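PDB 3CNV: putative GntR-family transcriptional regulator, which probably senses a small effector molecule through its UTRA ligand-binding domain and thereby adjusts DNA binding and transcription. Local coordinates for residues C[3-8]-C[98-103]; C[63-68]-C[145-150]; C[103-108]-C[129-134]. All coordinates share one frame; numbering follows the deposited sequence.

Contact 1 (C[3-8]-C[98-103])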
loop_
_atom_site.group_PDB
_atom_site.type_symbol
_atom_site.label_atom_id
_atom_site.label_comp_id
_atom_site.label_asym_id
_atom_site.label_seq_id
_atom_site.Cartn_x
_atom_site.Cartn_y
_atom_site.Cartn_z
ATOM N N TYR C 3 -0.644 16.122 3.840
ATOM C CA TYR C 3 -1.286 14.951 4.468
ATOM C C TYR C 3 -0.321 13.806 4.706
ATOM O O TYR C 3 0.653 13.624 3.947
ATOM C CB TYR C 3 -2.438 14.381 3.637
ATOM C CG TYR C 3 -3.539 15.348 3.224
ATOM C CD1 TYR C 3 -4.080 16.206 4.111
ATOM C CD2 TYR C 3 -4.072 15.307 1.980
ATOM C CE1 TYR C 3 -5.077 17.098 3.789
ATOM C CE2 TYR C 3 -5.127 16.201 1.603
ATOM C CZ TYR C 3 -5.618 17.097 2.543
ATOM O OH TYR C 3 -6.643 17.999 2.307
ATOM N N ARG C 4 -0.590 13.103 5.797
ATOM C CA ARG C 4 0.123 11.932 6.180
ATOM C C ARG C 4 -0.673 10.706 5.747
ATOM O O ARG C 4 -0.122 9.758 5.053
ATOM C CB ARG C 4 0.408 11.928 7.705
ATOM C CG ARG C 4 1.079 10.672 8.188
ATOM C CD ARG C 4 2.439 10.648 7.693
ATOM N NE ARG C 4 3.177 9.396 7.928
ATOM C CZ ARG C 4 3.141 8.347 7.120
ATOM N NH1 ARG C 4 2.451 8.355 5.986
ATOM N NH2 ARG C 4 3.835 7.284 7.427
ATOM N N PHE C 5 -1.928 10.654 6.154
ATOM C CA PHE C 5 -2.703 9.419 5.911
ATOM C C PHE C 5 -4.011 9.595 5.232
ATOM O O PHE C 5 -4.600 8.639 4.738
ATOM C CB PHE C 5 -2.988 8.660 7.188
ATOM C CG PHE C 5 -1.784 8.051 7.821
ATOM C CD1 PHE C 5 -0.979 7.189 7.113
ATOM C CD2 PHE C 5 -1.512 8.265 9.165
ATOM C CE1 PHE C 5 0.071 6.606 7.686
ATOM C CE2 PHE C 5 -0.402 7.607 9.779
ATOM C CZ PHE C 5 0.395 6.834 9.028
ATOM N N LEU C 6 -4.459 10.833 5.180
ATOM C CA LEU C 6 -5.805 11.150 4.661
ATOM C C LEU C 6 -5.936 10.743 3.218
ATOM O O LEU C 6 -5.148 11.206 2.413
ATOM C CB LEU C 6 -6.070 12.677 4.832
ATOM C CG LEU C 6 -7.500 13.127 4.458
ATOM C CD1 LEU C 6 -8.479 12.543 5.439
ATOM C CD2 LEU C 6 -7.636 14.634 4.424
ATOM N N ARG C 7 -6.975 9.954 2.876
ATOM C CA ARG C 7 -7.126 9.409 1.520
ATOM C C ARG C 7 -8.346 10.000 0.808
ATOM O O ARG C 7 -8.734 9.606 -0.272
ATOM C CB ARG C 7 -7.260 7.866 1.575
ATOM C CG ARG C 7 -6.044 7.148 1.972
ATOM C CD ARG C 7 -4.875 7.500 1.041
ATOM N NE ARG C 7 -3.836 6.663 1.483
ATOM C CZ ARG C 7 -3.861 5.327 1.377
ATOM N NH1 ARG C 7 -4.923 4.699 0.826
ATOM N NH2 ARG C 7 -2.856 4.626 1.882
ATOM N N LEU C 8 -8.892 11.048 1.410
ATOM C CA LEU C 8 -9.995 11.783 0.779
ATOM C C LEU C 8 -9.573 12.457 -0.529
ATOM O O LEU C 8 -8.520 13.090 -0.647
ATOM C CB LEU C 8 -10.616 12.788 1.732
ATOM C CG LEU C 8 -11.883 12.321 2.464
ATOM C CD1 LEU C 8 -12.634 13.557 2.777
ATOM C CD2 LEU C 8 -12.831 11.410 1.662
ATOM N N VAL C 98 6.794 12.951 17.442
ATOM C CA VAL C 98 6.135 11.680 17.078
ATOM C C VAL C 98 5.824 11.596 15.583
ATOM O O VAL C 98 5.005 12.325 15.093
ATOM C CB VAL C 98 4.877 11.526 17.947
ATOM C CG1 VAL C 98 4.048 10.310 17.512
ATOM C CG2 VAL C 98 5.307 11.476 19.425
ATOM N N SER C 99 6.566 10.742 14.850
ATOM C CA SER C 99 6.393 10.557 13.403
ATOM C C SER C 99 5.871 9.179 13.146
ATOM O O SER C 99 6.433 8.201 13.596
ATOM C CB SER C 99 7.691 10.621 12.582
ATOM O OG SER C 99 8.394 11.811 12.784
HETATM N N MSE C 100 4.764 9.136 12.439
HETATM C CA MSE C 100 4.107 7.859 12.107
HETATM C C MSE C 100 4.719 7.217 10.844
HETATM O O MSE C 100 4.845 7.834 9.743
HETATM C CB MSE C 100 2.625 8.071 11.921
HETATM C CG MSE C 100 1.932 8.915 12.957
HETATM SE SE MSE C 100 2.138 8.146 14.749
HETATM C CE MSE C 100 1.042 9.538 15.708
ATOM N N VAL C 101 5.075 5.951 10.981
ATOM C CA VAL C 101 5.624 5.180 9.897
ATOM C C VAL C 101 4.600 4.286 9.218
ATOM O O VAL C 101 4.735 3.957 8.039
ATOM C CB VAL C 101 6.849 4.318 10.411
ATOM C CG1 VAL C 101 7.820 5.217 11.107
ATOM C CG2 VAL C 101 6.387 3.266 11.357
ATOM N N ARG C 102 3.550 3.929 9.946
ATOM C CA ARG C 102 2.501 3.057 9.445
ATOM C C ARG C 102 1.197 3.373 10.095
ATOM O O ARG C 102 1.151 3.763 11.262
ATOM C CB ARG C 102 2.811 1.539 9.817
ATOM C CG ARG C 102 1.911 0.540 9.063
ATOM C CD ARG C 102 2.203 -0.940 9.471
ATOM N NE ARG C 102 1.417 -1.474 10.592
ATOM C CZ ARG C 102 1.966 -1.773 11.758
ATOM N NH1 ARG C 102 3.258 -1.575 11.924
ATOM N NH2 ARG C 102 1.266 -2.298 12.745
ATOM N N ALA C 103 0.140 3.020 9.405
ATOM C CA ALA C 103 -1.231 3.031 9.975
ATOM C C ALA C 103 -2.005 1.779 9.575
ATOM O O ALA C 103 -1.926 1.322 8.432
ATOM C CB ALA C 103 -2.028 4.252 9.603
#
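F5 and A103 make the tight centre of this contact. The methyl CB of A103 stands over one face of the phenyl ring, 3.6 Å from its centroid and only 14° off the ring normal, a clear CH-pi contact. The opposite face is taken by CG of R4, which lies over the ring centre, leaving the ring sandwiched between a neighbour in its own segment and a methyl group from the strand. CE2 of F5 also meets CB of M100 at 3.7 Å, where the two side chains cross at about a right angle. M100 is a selenomethionine, and beyond CB its chain leads away from F5.

The polar half is R4. CG is anti to the backbone N (chi1 176°), and the chain then bends at chi2. Its guanidinium lies with one face against CE1 of F5, and its edge grips one carbonyl side-on: NE of R4 is 2.9 Å from O of M100, and NH2 of R4 is 2.6 Å from that same oxygen. Both nitrogens reach O of M100 from the same face of its carbonyl plane, while the oxygen itself lies in the guanidinium plane.

Toward V101 the contact thins out. R4 and V101 are partly exposed, V101 directs its CB away, and its carbonyl O is 3.5 Å from NH2 of R4. R4 NH1 turns instead to the terminal carboxylate of N162 of the second subunit. V101 and R102 share Y136 as their partner in strand 127-137, a classic beta bulge. The backbone N atoms of R4 and F5 bind a citrate, probably from the crystallisation liquor, which is consistent with this N-terminal loop lining the effector pocket of a UTRA domain.

Contact 2 (C[63-68]-C[145-150])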
loop_
_atom_site.group_PDB
_atom_site.type_symbol
_atom_site.label_atom_id
_atom_site.label_comp_id
_atom_site.label_asym_id
_atom_site.label_seq_id
_atom_site.Cartn_x
_atom_site.Cartn_y
_atom_site.Cartn_z
ATOM N N ILE C 63 -15.669 13.936 10.624
ATOM C CA ILE C 63 -15.568 14.082 12.062
ATOM C C ILE C 63 -14.608 13.002 12.570
ATOM O O ILE C 63 -14.804 11.786 12.357
ATOM C CB ILE C 63 -16.933 14.026 12.844
ATOM C CG1 ILE C 63 -17.928 15.023 12.309
ATOM C CG2 ILE C 63 -16.716 14.182 14.398
ATOM C CD1 ILE C 63 -17.669 16.503 12.664
ATOM N N ASP C 64 -13.494 13.481 13.110
ATOM C CA ASP C 64 -12.434 12.614 13.655
ATOM C C ASP C 64 -12.455 12.681 15.181
ATOM O O ASP C 64 -12.520 13.765 15.766
ATOM C CB ASP C 64 -11.047 13.064 13.248
ATOM C CG ASP C 64 -10.640 12.690 11.854
ATOM O OD1 ASP C 64 -11.027 11.575 11.396
ATOM O OD2 ASP C 64 -9.842 13.516 11.230
ATOM N N ASP C 65 -12.403 11.523 15.808
ATOM C CA ASP C 65 -12.138 11.387 17.251
ATOM C C ASP C 65 -10.765 10.739 17.340
ATOM O O ASP C 65 -10.544 9.705 16.735
ATOM C CB ASP C 65 -13.149 10.511 18.009
ATOM C CG ASP C 65 -14.469 11.208 18.264
ATOM O OD1 ASP C 65 -14.451 12.414 18.505
ATOM O OD2 ASP C 65 -15.526 10.544 18.247
ATOM N N LEU C 66 -9.904 11.288 18.176
ATOM C CA LEU C 66 -8.502 10.815 18.340
ATOM C C LEU C 66 -8.269 10.554 19.813
ATOM O O LEU C 66 -8.778 11.251 20.674
ATOM C CB LEU C 66 -7.495 11.940 17.929
ATOM C CG LEU C 66 -7.222 12.487 16.565
ATOM C CD1 LEU C 66 -8.370 13.367 16.019
ATOM C CD2 LEU C 66 -5.898 13.212 16.729
ATOM N N TRP C 67 -7.420 9.586 20.085
ATOM C CA TRP C 67 -7.009 9.278 21.443
ATOM C C TRP C 67 -5.475 9.093 21.373
ATOM O O TRP C 67 -4.958 8.309 20.581
ATOM C CB TRP C 67 -7.623 7.955 21.925
ATOM C CG TRP C 67 -9.105 7.951 22.169
ATOM C CD1 TRP C 67 -9.741 8.164 23.349
ATOM C CD2 TRP C 67 -10.124 7.734 21.197
ATOM N NE1 TRP C 67 -11.092 8.081 23.174
ATOM C CE2 TRP C 67 -11.353 7.839 21.849
ATOM C CE3 TRP C 67 -10.110 7.452 19.841
ATOM C CZ2 TRP C 67 -12.572 7.650 21.179
ATOM C CZ3 TRP C 67 -11.298 7.286 19.181
ATOM C CH2 TRP C 67 -12.526 7.401 19.835
ATOM N N LEU C 68 -4.792 9.798 22.224
ATOM C CA LEU C 68 -3.343 9.804 22.323
ATOM C C LEU C 68 -2.855 9.511 23.748
ATOM O O LEU C 68 -3.419 9.984 24.699
ATOM C CB LEU C 68 -2.847 11.161 21.887
ATOM C CG LEU C 68 -3.336 11.682 20.520
ATOM C CD1 LEU C 68 -3.229 13.197 20.458
ATOM C CD2 LEU C 68 -2.454 11.031 19.439
ATOM N N VAL C 145 -4.923 6.452 18.147
ATOM C CA VAL C 145 -6.159 5.843 17.707
ATOM C C VAL C 145 -7.021 6.924 17.155
ATOM O O VAL C 145 -7.234 7.939 17.785
ATOM C CB VAL C 145 -6.945 5.101 18.818
ATOM C CG1 VAL C 145 -8.344 4.591 18.261
ATOM C CG2 VAL C 145 -6.163 3.894 19.365
ATOM N N ARG C 146 -7.474 6.748 15.932
ATOM C CA ARG C 146 -8.374 7.737 15.358
ATOM C C ARG C 146 -9.548 7.036 14.661
ATOM O O ARG C 146 -9.338 6.094 13.870
ATOM C CB ARG C 146 -7.582 8.619 14.342
ATOM C CG ARG C 146 -8.411 9.726 13.690
ATOM C CD ARG C 146 -7.632 10.569 12.663
ATOM N NE ARG C 146 -6.437 11.204 13.201
ATOM C CZ ARG C 146 -5.731 12.157 12.616
ATOM N NH1 ARG C 146 -6.014 12.547 11.372
ATOM N NH2 ARG C 146 -4.678 12.665 13.256
ATOM N N ARG C 147 -10.778 7.472 14.994
ATOM C CA ARG C 147 -11.940 7.084 14.313
ATOM C C ARG C 147 -12.530 8.241 13.544
ATOM O O ARG C 147 -12.913 9.291 14.110
ATOM C CB ARG C 147 -13.019 6.572 15.232
ATOM C CG ARG C 147 -14.264 6.249 14.383
ATOM C CD ARG C 147 -15.479 5.805 15.218
ATOM N NE ARG C 147 -15.495 6.387 16.557
ATOM C CZ ARG C 147 -16.024 7.573 16.889
ATOM N NH1 ARG C 147 -16.571 8.359 15.980
ATOM N NH2 ARG C 147 -15.990 7.969 18.160
ATOM N N GLY C 148 -12.557 8.046 12.224
ATOM C CA GLY C 148 -13.072 9.035 11.347
ATOM C C GLY C 148 -14.430 8.636 10.777
ATOM O O GLY C 148 -14.701 7.489 10.462
ATOM N N LEU C 149 -15.264 9.623 10.622
ATOM C CA LEU C 149 -16.533 9.419 9.957
ATOM C C LEU C 149 -16.580 10.433 8.847
ATOM O O LEU C 149 -16.553 11.633 9.100
ATOM C CB LEU C 149 -17.729 9.564 10.937
ATOM C CG LEU C 149 -17.974 8.453 11.969
ATOM C CD1 LEU C 149 -18.823 9.104 13.092
ATOM C CD2 LEU C 149 -18.685 7.178 11.354
ATOM N N TYR C 150 -16.713 9.903 7.637
ATOM C CA TYR C 150 -16.581 10.639 6.411
ATOM C C TYR C 150 -17.888 10.629 5.676
ATOM O O TYR C 150 -18.531 9.598 5.461
ATOM C CB TYR C 150 -15.546 9.994 5.475
ATOM C CG TYR C 150 -14.109 9.950 5.950
ATOM C CD1 TYR C 150 -13.763 9.502 7.218
ATOM C CD2 TYR C 150 -13.090 10.285 5.100
ATOM C CE1 TYR C 150 -12.407 9.404 7.616
ATOM C CE2 TYR C 150 -11.716 10.207 5.494
ATOM C CZ TYR C 150 -11.400 9.780 6.768
ATOM O OH TYR C 150 -10.079 9.698 7.106
HETATM O O HOH W 1 -15.537 10.212 14.467
HETATM O O HOH W 2 -9.755 9.885 9.838
HETATM O O HOH W 3 -8.297 12.172 9.530
#
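R147 sets CG anti to its backbone N (chi1 177°) and bends at chi3, while D65 has CG anti to its carbonyl carbon (chi1 -76°); the two side chains run side by side in the same direction. They sit on the antiparallel pair of strands at the middle of the six-stranded UTRA sheet. NH2 of R147 meets OD2 of D65 at 2.6 Å, a salt bridge whose hydrogen bond is weak, with the guanidinium and carboxylate planes 81° apart. OD1 of D65 is held by R51. On the same face, CE3 of W67 packs on CG1 of V145 at 3.7 Å.

Main-chain bonds join I63 to L149, D65 to R147 and W67 to V145, two to each pair. On the other face, L66 lies alongside R146, with CG of L66 3.7 Å from NE of R146. D64 and R146 form a long ion pair, and a water bridges OD2 of D64 and NH1 of R146; R52 is the nearer charged partner of D64, E144 that of R146, and NH1 of R146 also binds a citrate. G148 has no side chain, and OD1 of D64 approaches its CA to 3.3 Å. That same OD1 of D64 accepts from a water at 2.6 Å, which also hydrogen-bonds OH of Y150.

Contact 3 (C[103-108]-C[129-134])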
loop_
_atom_site.group_PDB
_atom_site.type_symbol
_atom_site.label_atom_id
_atom_site.label_comp_id
_atom_site.label_asym_id
_atom_site.label_seq_id
_atom_site.Cartn_x
_atom_site.Cartn_y
_atom_site.Cartn_z
ATOM N N ALA C 103 0.140 3.020 9.405
ATOM C CA ALA C 103 -1.231 3.031 9.975
ATOM C C ALA C 103 -2.005 1.779 9.575
ATOM O O ALA C 103 -1.926 1.322 8.432
ATOM C CB ALA C 103 -2.028 4.252 9.603
ATOM N N ASP C 104 -2.720 1.174 10.516
ATOM C CA ASP C 104 -3.536 -0.001 10.197
ATOM C C ASP C 104 -4.993 0.511 10.351
ATOM O O ASP C 104 -5.333 1.133 11.345
ATOM C CB ASP C 104 -3.305 -1.155 11.133
ATOM C CG ASP C 104 -1.913 -1.803 10.995
ATOM O OD1 ASP C 104 -1.254 -1.699 9.894
ATOM O OD2 ASP C 104 -1.493 -2.457 12.015
ATOM N N GLU C 105 -5.794 0.319 9.317
ATOM C CA GLU C 105 -7.185 0.784 9.270
ATOM C C GLU C 105 -8.201 -0.330 9.055
ATOM O O GLU C 105 -7.949 -1.342 8.408
ATOM C CB GLU C 105 -7.363 1.877 8.210
ATOM C CG GLU C 105 -6.654 3.132 8.465
ATOM C CD GLU C 105 -6.805 4.188 7.348
ATOM O OE1 GLU C 105 -7.296 3.899 6.227
ATOM O OE2 GLU C 105 -6.360 5.313 7.596
ATOM N N LYS C 106 -9.380 -0.102 9.611
ATOM C CA LYS C 106 -10.571 -0.920 9.444
ATOM C C LYS C 106 -11.697 0.017 8.947
ATOM O O LYS C 106 -12.055 1.012 9.628
ATOM C CB LYS C 106 -10.966 -1.588 10.774
ATOM C CG LYS C 106 -9.946 -2.498 11.370
ATOM C CD LYS C 106 -10.447 -3.159 12.649
ATOM C CE LYS C 106 -9.473 -4.238 13.128
ATOM N NZ LYS C 106 -10.126 -5.212 14.081
ATOM N N LEU C 107 -12.149 -0.234 7.714
ATOM C CA LEU C 107 -13.216 0.559 7.057
ATOM C C LEU C 107 -14.535 -0.185 6.958
ATOM O O LEU C 107 -14.626 -1.409 6.708
ATOM C CB LEU C 107 -12.815 1.055 5.695
ATOM C CG LEU C 107 -11.730 2.118 5.497
ATOM C CD1 LEU C 107 -10.325 1.645 5.995
ATOM C CD2 LEU C 107 -11.747 2.451 4.026
ATOM N N ARG C 108 -15.554 0.574 7.310
ATOM C CA ARG C 108 -16.952 0.105 7.265
ATOM C C ARG C 108 -17.916 1.227 6.878
ATOM O O ARG C 108 -17.588 2.402 6.955
ATOM C CB ARG C 108 -17.365 -0.601 8.582
ATOM C CG ARG C 108 -16.707 -0.143 9.914
ATOM C CD ARG C 108 -17.154 -0.895 11.253
ATOM N NE ARG C 108 -16.354 -2.082 11.610
ATOM C CZ ARG C 108 -15.157 -2.075 12.196
ATOM N NH1 ARG C 108 -14.562 -0.963 12.520
ATOM N NH2 ARG C 108 -14.561 -3.196 12.479
ATOM N N LEU C 129 -18.807 6.689 5.777
ATOM C CA LEU C 129 -17.614 5.807 5.736
ATOM C C LEU C 129 -16.883 5.970 7.074
ATOM O O LEU C 129 -16.501 7.064 7.476
ATOM C CB LEU C 129 -16.696 6.118 4.599
ATOM C CG LEU C 129 -15.397 5.296 4.492
ATOM C CD1 LEU C 129 -15.690 3.816 4.202
ATOM C CD2 LEU C 129 -14.426 5.867 3.517
ATOM N N GLN C 130 -16.827 4.877 7.815
ATOM C CA GLN C 130 -16.093 4.872 9.080
ATOM C C GLN C 130 -14.715 4.262 8.839
ATOM O O GLN C 130 -14.563 3.165 8.288
ATOM C CB GLN C 130 -16.868 4.176 10.194
ATOM C CG GLN C 130 -16.095 4.001 11.514
ATOM C CD GLN C 130 -16.978 3.448 12.647
ATOM O OE1 GLN C 130 -17.952 4.066 13.040
ATOM N NE2 GLN C 130 -16.679 2.264 13.098
ATOM N N VAL C 131 -13.710 5.034 9.204
ATOM C CA VAL C 131 -12.294 4.657 9.097
ATOM C C VAL C 131 -11.731 4.604 10.539
ATOM O O VAL C 131 -11.495 5.616 11.196
ATOM C CB VAL C 131 -11.453 5.636 8.221
ATOM C CG1 VAL C 131 -9.970 5.130 8.098
ATOM C CG2 VAL C 131 -12.094 5.853 6.765
ATOM N N ASP C 132 -11.531 3.396 11.042
ATOM C CA ASP C 132 -10.889 3.217 12.338
ATOM C C ASP C 132 -9.382 2.940 12.167
ATOM O O ASP C 132 -9.000 1.927 11.600
ATOM C CB ASP C 132 -11.560 2.040 13.098
ATOM C CG ASP C 132 -12.956 2.396 13.627
ATOM O OD1 ASP C 132 -13.132 3.515 14.163
ATOM O OD2 ASP C 132 -13.901 1.583 13.463
ATOM N N ARG C 133 -8.544 3.823 12.686
ATOM C CA ARG C 133 -7.084 3.788 12.458
ATOM C C ARG C 133 -6.303 3.620 13.769
ATOM O O ARG C 133 -6.615 4.251 14.792
ATOM C CB ARG C 133 -6.673 5.108 11.803
ATOM C CG ARG C 133 -5.201 5.188 11.406
ATOM C CD ARG C 133 -4.774 6.516 10.885
ATOM N NE ARG C 133 -5.580 6.907 9.744
ATOM C CZ ARG C 133 -5.879 8.127 9.332
ATOM N NH1 ARG C 133 -5.460 9.184 9.962
ATOM N NH2 ARG C 133 -6.628 8.255 8.257
ATOM N N ILE C 134 -5.290 2.789 13.735
ATOM C CA ILE C 134 -4.222 2.871 14.715
ATOM C C ILE C 134 -2.939 3.206 13.991
ATOM O O ILE C 134 -2.610 2.541 13.049
ATOM C CB ILE C 134 -4.063 1.541 15.491
ATOM C CG1 ILE C 134 -5.406 1.056 16.041
ATOM C CG2 ILE C 134 -2.974 1.675 16.552
ATOM C CD1 ILE C 134 -5.360 -0.471 16.585
HETATM O O HOH W 4 -6.684 6.889 5.607
#
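E105 and R133 stand opposite each other in a non-hydrogen-bonded pair of two antiparallel strands, and their side chains lie side by side, pointing the same way. E105 starts with CB 3.8 Å from the backbone O of D132. The first torsion (chi1 -65°) sets CG anti to the carbonyl carbon, where it touches CG of R133 at 3.9 Å. The chain then continues extended, and CD of E105 comes to 3.4 Å from CG1 of V131. At the end the carboxylate divides its work. OE1 of E105 lies 3.5 Å from CG1 of V131 and is hydrogen-bonded to the hydroxyl of Y157. OE2 of E105 takes both NE of R133, at 2.8 Å, and NH2 of R133, at 3.0 Å, and a water donates to it as well. NE arrives on the anti lone pair and NH2 nearly along the C-O bond direction, and the carboxylate and guanidinium planes are only 21° apart. NH1 of R133 goes on to the hydroxyl of Y89.

Further along this buried face, L107 and V131 lie side by side, CG of L107 at 4.0 Å from CG2 of V131. On the other face, NE2 of Q130 donates to OD2 of D132 at 2.9 Å; a salt bridge from R108 to the same oxygen is doubtful, since R108 has two conformers. The backbones bond at D104-I134, K106-D132 and R108-Q130. Strand 102-111 is the outermost of its chain's sheet, yet a strand of the second subunit pairs with it and continues the sheet across the interface. R133 would balance the charge of the buried E105 carboxylate, while the hydroxyl of Y157 and a water help satisfy its oxygens, an arrangement that would favour the ionised pair and fix the rotation of R133 beside the probable ligand pocket.

In the fold
From the N terminus, the loop at 3-8 waits until 98-103 for its partner, and contact 1 then closes a loop of 89 residues. Inside that loop, strand 59-69 opens contact 2, which closes only at 145-150, so the two cross along the chain. Contact 3 opens at A103, where contact 1 ends, and closes at 129-134, nested wholly within contact 2. Strand 127-137 lies between strands 102-111 and 141-150, joining contacts 2 and 3 through R146 O with R133 N and G148 N with V131 O. L6 and L8 pack on Y150, and F5 on R133, tying the N-terminal loop to the sheet. Contacts 1 and 3 both touch the second subunit.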